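Local atomic coordinates of D-glycerate 3-kinase (Cryptococcus neoformans var. grubii serotype A, PDB entry 6CKG), a protein that probably phosphorylates D-glycerate at the expense of ATP to give 3-phosphoglycerate. Residues A[260-263]-A[264-267]; A[217-220]-A[221-224]; A[69-72]-A[73-77]. All coordinates share one frame; numbering follows the deposited sequence.

Interaction 1 (A[260-263]-A[264-267]); sequences WTWR and LQQE
R263 and E267, one helical turn apart, form a salt bridge in which both terminal nitrogens of the guanidinium converge on a single carboxylate oxygen. NH1 of R263 lies 2.8 Å from OE1 of E267, with 162° at the hydrogen, whereas NH2 is longer at 3.3 Å and more bent. OE1 lies close to the guanidinium plane, yet both donors approach it from the same face of the carboxylate. A bend at chi2 (56°) turns the arginine along the helix to reach its partner. The other carboxylate oxygen, OE2, accepts from the backbone N of M279, so two sides hold E267.

Stacking adds to this: the amide of Q266 lies flat over the guanidinium, planes 2° apart, with NE2 of Q266 3.7 Å from CZ of R263. More loosely, NE2 of Q265 meets CG2 of T261 at 3.7 Å and the edge of the W262 indole, while OE1 of Q265 accepts from NH2 of R322.

The backbone is regular alpha-helix, with Q266 N to W262 O at 2.8 Å. Helix 258-273 is placed by W260 and R263 against I288 of helix 281-298, while the W262 indole bonds to I320 O and makes a cation-pi contact with R322, between strands 313-318 and 324-329.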
loop_
_atom_site.group_PDB
_atom_site.type_symbol
_atom_site.label_atom_id
_atom_site.label_comp_id
_atom_site.label_asym_id
_atom_site.label_seq_id
_atom_site.Cartn_x
_atom_site.Cartn_y
_atom_site.Cartn_z
ATOM N N TRP A 260 -10.223 -11.516 -5.079
ATOM C CA TRP A 260 -11.068 -11.544 -6.271
ATOM C C TRP A 260 -12.517 -11.232 -5.923
ATOM O O TRP A 260 -13.167 -10.411 -6.579
ATOM C CB TRP A 260 -11.005 -12.919 -6.946
ATOM C CG TRP A 260 -9.848 -13.176 -7.861
ATOM C CD1 TRP A 260 -9.663 -12.675 -9.123
ATOM C CD2 TRP A 260 -8.739 -14.050 -7.611
ATOM N NE1 TRP A 260 -8.492 -13.163 -9.660
ATOM C CE2 TRP A 260 -7.906 -14.009 -8.752
ATOM C CE3 TRP A 260 -8.360 -14.852 -6.526
ATOM C CZ2 TRP A 260 -6.721 -14.741 -8.840
ATOM C CZ3 TRP A 260 -7.183 -15.576 -6.615
ATOM C CH2 TRP A 260 -6.378 -15.516 -7.763
ATOM N N THR A 261 -13.049 -11.920 -4.910
ATOM C CA THR A 261 -14.448 -11.746 -4.537
ATOM C C THR A 261 -14.727 -10.309 -4.104
ATOM O O THR A 261 -15.707 -9.695 -4.541
ATOM C CB THR A 261 -14.803 -12.729 -3.423
ATOM O OG1 THR A 261 -14.530 -14.065 -3.864
ATOM C CG2 THR A 261 -16.273 -12.594 -3.035
ATOM N N TRP A 262 -13.865 -9.755 -3.248
ATOM C CA TRP A 262 -14.035 -8.381 -2.783
ATOM C C TRP A 262 -13.961 -7.386 -3.937
ATOM O O TRP A 262 -14.776 -6.461 -4.029
ATOM C CB TRP A 262 -12.972 -8.054 -1.738
ATOM C CG TRP A 262 -13.172 -8.723 -0.419
ATOM C CD1 TRP A 262 -14.343 -9.194 0.098
ATOM C CD2 TRP A 262 -12.159 -8.996 0.559
ATOM N NE1 TRP A 262 -14.121 -9.744 1.342
ATOM C CE2 TRP A 262 -12.789 -9.630 1.648
ATOM C CE3 TRP A 262 -10.783 -8.758 0.621
ATOM C CZ2 TRP A 262 -12.089 -10.038 2.784
ATOM C CZ3 TRP A 262 -10.088 -9.165 1.748
ATOM C CH2 TRP A 262 -10.744 -9.804 2.814
ATOM N N ARG A 263 -12.980 -7.550 -4.829
ATOM C CA ARG A 263 -12.831 -6.588 -5.916
ATOM C C ARG A 263 -14.007 -6.651 -6.880
ATOM O O ARG A 263 -14.379 -5.631 -7.470
ATOM C CB ARG A 263 -11.513 -6.820 -6.655
ATOM C CG ARG A 263 -11.156 -5.710 -7.642
ATOM C CD ARG A 263 -11.106 -4.347 -6.959
ATOM N NE ARG A 263 -10.818 -3.262 -7.894
ATOM C CZ ARG A 263 -11.730 -2.676 -8.662
ATOM N NH1 ARG A 263 -12.995 -3.075 -8.612
ATOM N NH2 ARG A 263 -11.384 -1.692 -9.486
ATOM N N LEU A 264 -14.609 -7.833 -7.051
ATOM C CA LEU A 264 -15.845 -7.932 -7.825
ATOM C C LEU A 264 -16.992 -7.210 -7.125
ATOM O O LEU A 264 -17.743 -6.460 -7.760
ATOM C CB LEU A 264 -16.206 -9.398 -8.069
ATOM C CG LEU A 264 -15.708 -9.986 -9.387
ATOM C CD1 LEU A 264 -16.147 -11.436 -9.529
ATOM C CD2 LEU A 264 -16.217 -9.157 -10.554
ATOM N N GLN A 265 -17.160 -7.444 -5.821
ATOM C CA GLN A 265 -18.172 -6.711 -5.058
ATOM C C GLN A 265 -17.991 -5.210 -5.214
ATOM O O GLN A 265 -18.960 -4.472 -5.435
ATOM C CB GLN A 265 -18.102 -7.065 -3.572
ATOM C CG GLN A 265 -18.363 -8.511 -3.201
ATOM C CD GLN A 265 -18.373 -8.689 -1.693
ATOM O OE1 GLN A 265 -18.552 -7.719 -0.955
ATOM N NE2 GLN A 265 -18.175 -9.921 -1.227
ATOM N N GLN A 266 -16.746 -4.743 -5.069
ATOM C CA GLN A 266 -16.460 -3.318 -5.184
ATOM C C GLN A 266 -16.899 -2.776 -6.539
ATOM O O GLN A 266 -17.541 -1.723 -6.619
ATOM C CB GLN A 266 -14.967 -3.053 -4.966
ATOM C CG GLN A 266 -14.568 -1.599 -5.264
ATOM C CD GLN A 266 -13.075 -1.328 -5.128
ATOM O OE1 GLN A 266 -12.371 -1.997 -4.364
ATOM N NE2 GLN A 266 -12.586 -0.335 -5.871
ATOM N N GLU A 267 -16.563 -3.484 -7.621
ATOM C CA GLU A 267 -16.922 -2.981 -8.943
ATOM C C GLU A 267 -18.435 -2.996 -9.139
ATOM O O GLU A 267 -18.999 -2.066 -9.730
ATOM C CB GLU A 267 -16.214 -3.790 -10.031
ATOM C CG GLU A 267 -16.212 -3.128 -11.425
ATOM C CD GLU A 267 -15.210 -1.968 -11.552
ATOM O OE1 GLU A 267 -14.499 -1.666 -10.569
ATOM O OE2 GLU A 267 -15.133 -1.357 -12.642
#

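Interaction 2 (A[217-220]-A[221-224]); sequences MPTI and LLYS
L221 turns back over M217 and P218. Its CB lies 3.8 Å from CE of M217, although the methionine is poorly ordered and its exact pose deserves caution. A second apolar contact, looser at 4.3 Å, joins CD1 of L221 to CD of P218. The backbone N of L221 donates to P218 O at 3.1 Å, the first of three successive bonds that each span three residues.

L222 makes the second, its N reaching T219 O at 2.9 Å. The backbone turn itself sets CB of L222 3.3 Å from T219 O. With CG anti to the carbonyl carbon (chi1 -65°), the outer carbons follow the same oxygen, CG of L222 at 3.6 Å and CD1 at 3.8 Å from T219 O. The hydroxyl of T219 bonds to OE2 of E296, whose OE1 accepts from the backbone N of I220, so one carboxylate of helix 281-298 holds the start of the turn.

Y223 closes the series, N to I220 O at 3.1 Å. Its ring carbon CD2 approaches T219 O obliquely, while I220 O lies at the ring edge. The ring also packs on P293 and L228, and its OH bonds weakly to N289 O.

S224 is the N-cap of helix 225-236, its OG accepting from the backbone N of T227.

Three consecutive i to i+3 bonds define a 3-10 turn leading into a capped helix. In all three the donor stands well above the carbonyl plane, away from the oxygen lone pairs. The chemistry is therefore backbone polarity satisfied within the turn, with an apolar patch beside it and E296 bonding both T219 OG1 and I220 N.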
loop_
_atom_site.group_PDB
_atom_site.type_symbol
_atom_site.label_atom_id
_atom_site.label_comp_id
_atom_site.label_asym_id
_atom_site.label_seq_id
_atom_site.Cartn_x
_atom_site.Cartn_y
_atom_site.Cartn_z
ATOM N N MET A 217 -5.283 -21.956 -9.502
ATOM C CA MET A 217 -3.920 -21.928 -10.022
ATOM C C MET A 217 -3.165 -20.742 -9.440
ATOM O O MET A 217 -3.703 -19.630 -9.410
ATOM C CB MET A 217 -3.944 -21.828 -11.546
ATOM C CG MET A 217 -2.584 -21.915 -12.220
ATOM S SD MET A 217 -2.610 -21.187 -13.871
ATOM C CE MET A 217 -1.411 -22.202 -14.732
ATOM N N PRO A 218 -1.933 -20.925 -8.962
ATOM C CA PRO A 218 -1.138 -19.761 -8.545
ATOM C C PRO A 218 -0.900 -18.826 -9.728
ATOM O O PRO A 218 -0.494 -19.253 -10.813
ATOM C CB PRO A 218 0.163 -20.383 -8.024
ATOM C CG PRO A 218 -0.215 -21.811 -7.662
ATOM C CD PRO A 218 -1.233 -22.195 -8.704
ATOM N N THR A 219 -1.179 -17.537 -9.522
ATOM C CA THR A 219 -1.137 -16.613 -10.650
ATOM C C THR A 219 0.280 -16.357 -11.152
ATOM O O THR A 219 0.440 -15.899 -12.288
ATOM C CB THR A 219 -1.800 -15.290 -10.284
ATOM O OG1 THR A 219 -1.075 -14.671 -9.218
ATOM C CG2 THR A 219 -3.236 -15.524 -9.853
ATOM N N ILE A 220 1.313 -16.635 -10.352
ATOM C CA ILE A 220 2.664 -16.425 -10.865
ATOM C C ILE A 220 2.912 -17.306 -12.082
ATOM O O ILE A 220 3.711 -16.950 -12.954
ATOM C CB ILE A 220 3.738 -16.660 -9.780
ATOM C CG1 ILE A 220 3.657 -18.068 -9.209
ATOM C CG2 ILE A 220 3.620 -15.604 -8.676
ATOM C CD1 ILE A 220 4.800 -18.400 -8.222
ATOM N N LEU A 221 2.218 -18.447 -12.177
ATOM C CA LEU A 221 2.369 -19.322 -13.338
ATOM C C LEU A 221 1.803 -18.706 -14.609
ATOM O O LEU A 221 2.030 -19.256 -15.688
ATOM C CB LEU A 221 1.698 -20.675 -13.093
ATOM C CG LEU A 221 2.281 -21.545 -11.969
ATOM C CD1 LEU A 221 1.554 -22.865 -11.888
ATOM C CD2 LEU A 221 3.772 -21.785 -12.185
ATOM N N LEU A 222 1.063 -17.594 -14.510
ATOM C CA LEU A 222 0.605 -16.903 -15.710
ATOM C C LEU A 222 1.710 -16.094 -16.376
ATOM O O LEU A 222 1.515 -15.613 -17.496
ATOM C CB LEU A 222 -0.570 -15.973 -15.377
ATOM C CG LEU A 222 -1.875 -16.617 -14.897
ATOM C CD1 LEU A 222 -2.773 -15.565 -14.275
ATOM C CD2 LEU A 222 -2.590 -17.332 -16.046
ATOM N N TYR A 223 2.861 -15.948 -15.729
ATOM C CA TYR A 223 3.887 -15.011 -16.159
ATOM C C TYR A 223 5.220 -15.728 -16.319
ATOM O O TYR A 223 5.484 -16.736 -15.658
ATOM C CB TYR A 223 3.994 -13.854 -15.142
ATOM C CG TYR A 223 2.696 -13.084 -15.058
ATOM C CD1 TYR A 223 2.356 -12.147 -16.034
ATOM C CD2 TYR A 223 1.787 -13.322 -14.029
ATOM C CE1 TYR A 223 1.147 -11.461 -15.981
ATOM C CE2 TYR A 223 0.584 -12.636 -13.963
ATOM C CZ TYR A 223 0.275 -11.710 -14.933
ATOM O OH TYR A 223 -0.920 -11.044 -14.854
ATOM N N SER A 224 6.064 -15.188 -17.190
ATOM C CA SER A 224 7.401 -15.734 -17.351
ATOM C C SER A 224 8.249 -15.426 -16.123
ATOM O O SER A 224 7.992 -14.477 -15.376
ATOM C CB SER A 224 8.086 -15.149 -18.587
ATOM O OG SER A 224 8.319 -13.762 -18.382
#

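Interaction 3 (A[69-72]-A[73-77]); sequences DYLE and KHYGL
The carbonyl oxygen of L71 accepts two backbone bonds, from Y75 N at 3.0 Å and from L77 N at 3.2 Å, the donors arriving from opposite faces of the carbonyl plane. The second is the straighter, 169° at the hydrogen. L77 folds back under the helix, setting CD1 4.1 Å from CB of L71.

This is a Schellman motif at the C-terminal end of helix 63-75, which in the P-loop kinase fold follows the phosphate-binding loop. L77 N to L71 O is its 6→1 bond, and G76 N to E72 O its weak 5→2 bond. The chain leaves helical geometry at G76, whose positive phi (61°) suits glycine. The reversal also brings L77 O to 3.2 Å from CA of E72, a C-H...O contact, and a water donates to L77 O and, weakly, to E72 O.

Along the side of the helix H74 presents its edge to the face of Y70, a T-shaped pair with centroids 5.0 Å apart and planes at 60°; CD2 of H74 is the touching atom. Y70 and Y75 run side by side, CE1 of Y70 at the edge of the Y75 ring. One water joins their hydroxyls, 2.7 Å from OH of Y70 and 2.6 Å from OH of Y75. Helix 19-38 lies alongside, V21 meeting Y70, A25 meeting L71 and L29 meeting Y75.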
loop_
_atom_site.group_PDB
_atom_site.type_symbol
_atom_site.label_atom_id
_atom_site.label_comp_id
_atom_site.label_asym_id
_atom_site.label_seq_id
_atom_site.Cartn_x
_atom_site.Cartn_y
_atom_site.Cartn_z
ATOM N N ASP A 69 -10.269 10.816 10.559
ATOM C CA ASP A 69 -11.264 11.685 11.192
ATOM C C ASP A 69 -11.587 11.220 12.605
ATOM O O ASP A 69 -11.971 12.028 13.456
ATOM C CB ASP A 69 -12.539 11.739 10.358
ATOM C CG ASP A 69 -12.346 12.461 9.040
ATOM O OD1 ASP A 69 -11.505 13.384 8.974
ATOM O OD2 ASP A 69 -13.042 12.102 8.070
ATOM N N TYR A 70 -11.437 9.926 12.867
ATOM C CA TYR A 70 -11.654 9.397 14.208
ATOM C C TYR A 70 -10.573 9.890 15.167
ATOM O O TYR A 70 -10.875 10.352 16.276
ATOM C CB TYR A 70 -11.678 7.867 14.135
ATOM C CG TYR A 70 -12.126 7.167 15.382
ATOM C CD1 TYR A 70 -11.210 6.780 16.353
ATOM C CD2 TYR A 70 -13.465 6.858 15.582
ATOM C CE1 TYR A 70 -11.615 6.117 17.493
ATOM C CE2 TYR A 70 -13.880 6.202 16.734
ATOM C CZ TYR A 70 -12.950 5.839 17.681
ATOM O OH TYR A 70 -13.357 5.189 18.820
ATOM N N LEU A 71 -9.302 9.809 14.747
ATOM C CA LEU A 71 -8.204 10.258 15.603
ATOM C C LEU A 71 -8.237 11.769 15.814
ATOM O O LEU A 71 -7.958 12.253 16.922
ATOM C CB LEU A 71 -6.864 9.825 15.003
ATOM C CG LEU A 71 -6.622 8.307 15.069
ATOM C CD1 LEU A 71 -5.344 7.874 14.338
ATOM C CD2 LEU A 71 -6.599 7.847 16.519
ATOM N N GLU A 72 -8.578 12.533 14.767
ATOM C CA GLU A 72 -8.630 13.985 14.896
ATOM C C GLU A 72 -9.783 14.407 15.790
ATOM O O GLU A 72 -9.630 15.295 16.639
ATOM C CB GLU A 72 -8.751 14.655 13.520
ATOM C CG GLU A 72 -7.574 14.379 12.558
ATOM C CD GLU A 72 -7.482 15.362 11.389
ATOM O OE1 GLU A 72 -8.546 15.789 10.884
ATOM O OE2 GLU A 72 -6.339 15.704 10.982
ATOM N N LYS A 73 -10.937 13.758 15.639
ATOM C CA LYS A 73 -12.116 14.208 16.363
ATOM C C LYS A 73 -12.090 13.761 17.817
ATOM O O LYS A 73 -12.375 14.557 18.715
ATOM C CB LYS A 73 -13.390 13.708 15.681
ATOM C CG LYS A 73 -14.668 14.144 16.397
ATOM C CD LYS A 73 -15.860 13.315 15.958
ATOM C CE LYS A 73 -17.070 13.577 16.843
ATOM N NZ LYS A 73 -17.620 14.948 16.645
ATOM N N HIS A 74 -11.757 12.497 18.070
ATOM C CA HIS A 74 -11.868 11.943 19.413
ATOM C C HIS A 74 -10.565 11.962 20.204
ATOM O O HIS A 74 -10.610 11.843 21.429
ATOM C CB HIS A 74 -12.399 10.507 19.348
ATOM C CG HIS A 74 -13.793 10.412 18.817
ATOM N ND1 HIS A 74 -14.875 10.970 19.465
ATOM C CD2 HIS A 74 -14.283 9.830 17.698
ATOM C CE1 HIS A 74 -15.970 10.737 18.766
ATOM N NE2 HIS A 74 -15.638 10.050 17.687
ATOM N N TYR A 75 -9.414 12.114 19.549
ATOM C CA TYR A 75 -8.139 12.096 20.253
ATOM C C TYR A 75 -7.279 13.317 19.953
ATOM O O TYR A 75 -6.092 13.318 20.297
ATOM C CB TYR A 75 -7.389 10.792 19.937
ATOM C CG TYR A 75 -8.192 9.649 20.486
ATOM C CD1 TYR A 75 -8.232 9.406 21.860
ATOM C CD2 TYR A 75 -9.000 8.883 19.655
ATOM C CE1 TYR A 75 -9.011 8.400 22.372
ATOM C CE2 TYR A 75 -9.780 7.869 20.161
ATOM C CZ TYR A 75 -9.779 7.632 21.519
ATOM O OH TYR A 75 -10.565 6.636 22.026
ATOM N N GLY A 76 -7.852 14.350 19.331
ATOM C CA GLY A 76 -7.176 15.621 19.139
ATOM C C GLY A 76 -5.902 15.557 18.324
ATOM O O GLY A 76 -5.080 16.471 18.402
ATOM N N LEU A 77 -5.713 14.514 17.535
ATOM C CA LEU A 77 -4.495 14.394 16.743
ATOM C C LEU A 77 -4.612 15.147 15.421
ATOM O O LEU A 77 -5.705 15.389 14.900
ATOM C CB LEU A 77 -4.172 12.927 16.461
ATOM C CG LEU A 77 -3.984 12.049 17.706
ATOM C CD1 LEU A 77 -3.552 10.676 17.272
ATOM C CD2 LEU A 77 -2.994 12.684 18.701
HETATM O O HOH W 1 -11.331 4.659 20.557
HETATM O O HOH W 2 -7.222 17.561 15.746
#

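Interactions 1 and 2 are neighbours in space, although their centres lie about 21 Å apart: CZ2 of W260 packs on CG2 of T219 at 3.7 Å, and both sites also rest on helix 281-298, where M292 meets W260 as well as T219. Interaction 3 is remote from them. Its centre is about 30 Å from that of interaction 1, with about 19 Å between nearest atoms, and about 43 Å from that of interaction 2, across the centre of the chain. The P-loop sequence lies just before helix 63-75, at the end away from interaction 3; interaction 1 comes nearer to this loop, since W262 touches P55, consistent with a position bordering the expected nucleotide site.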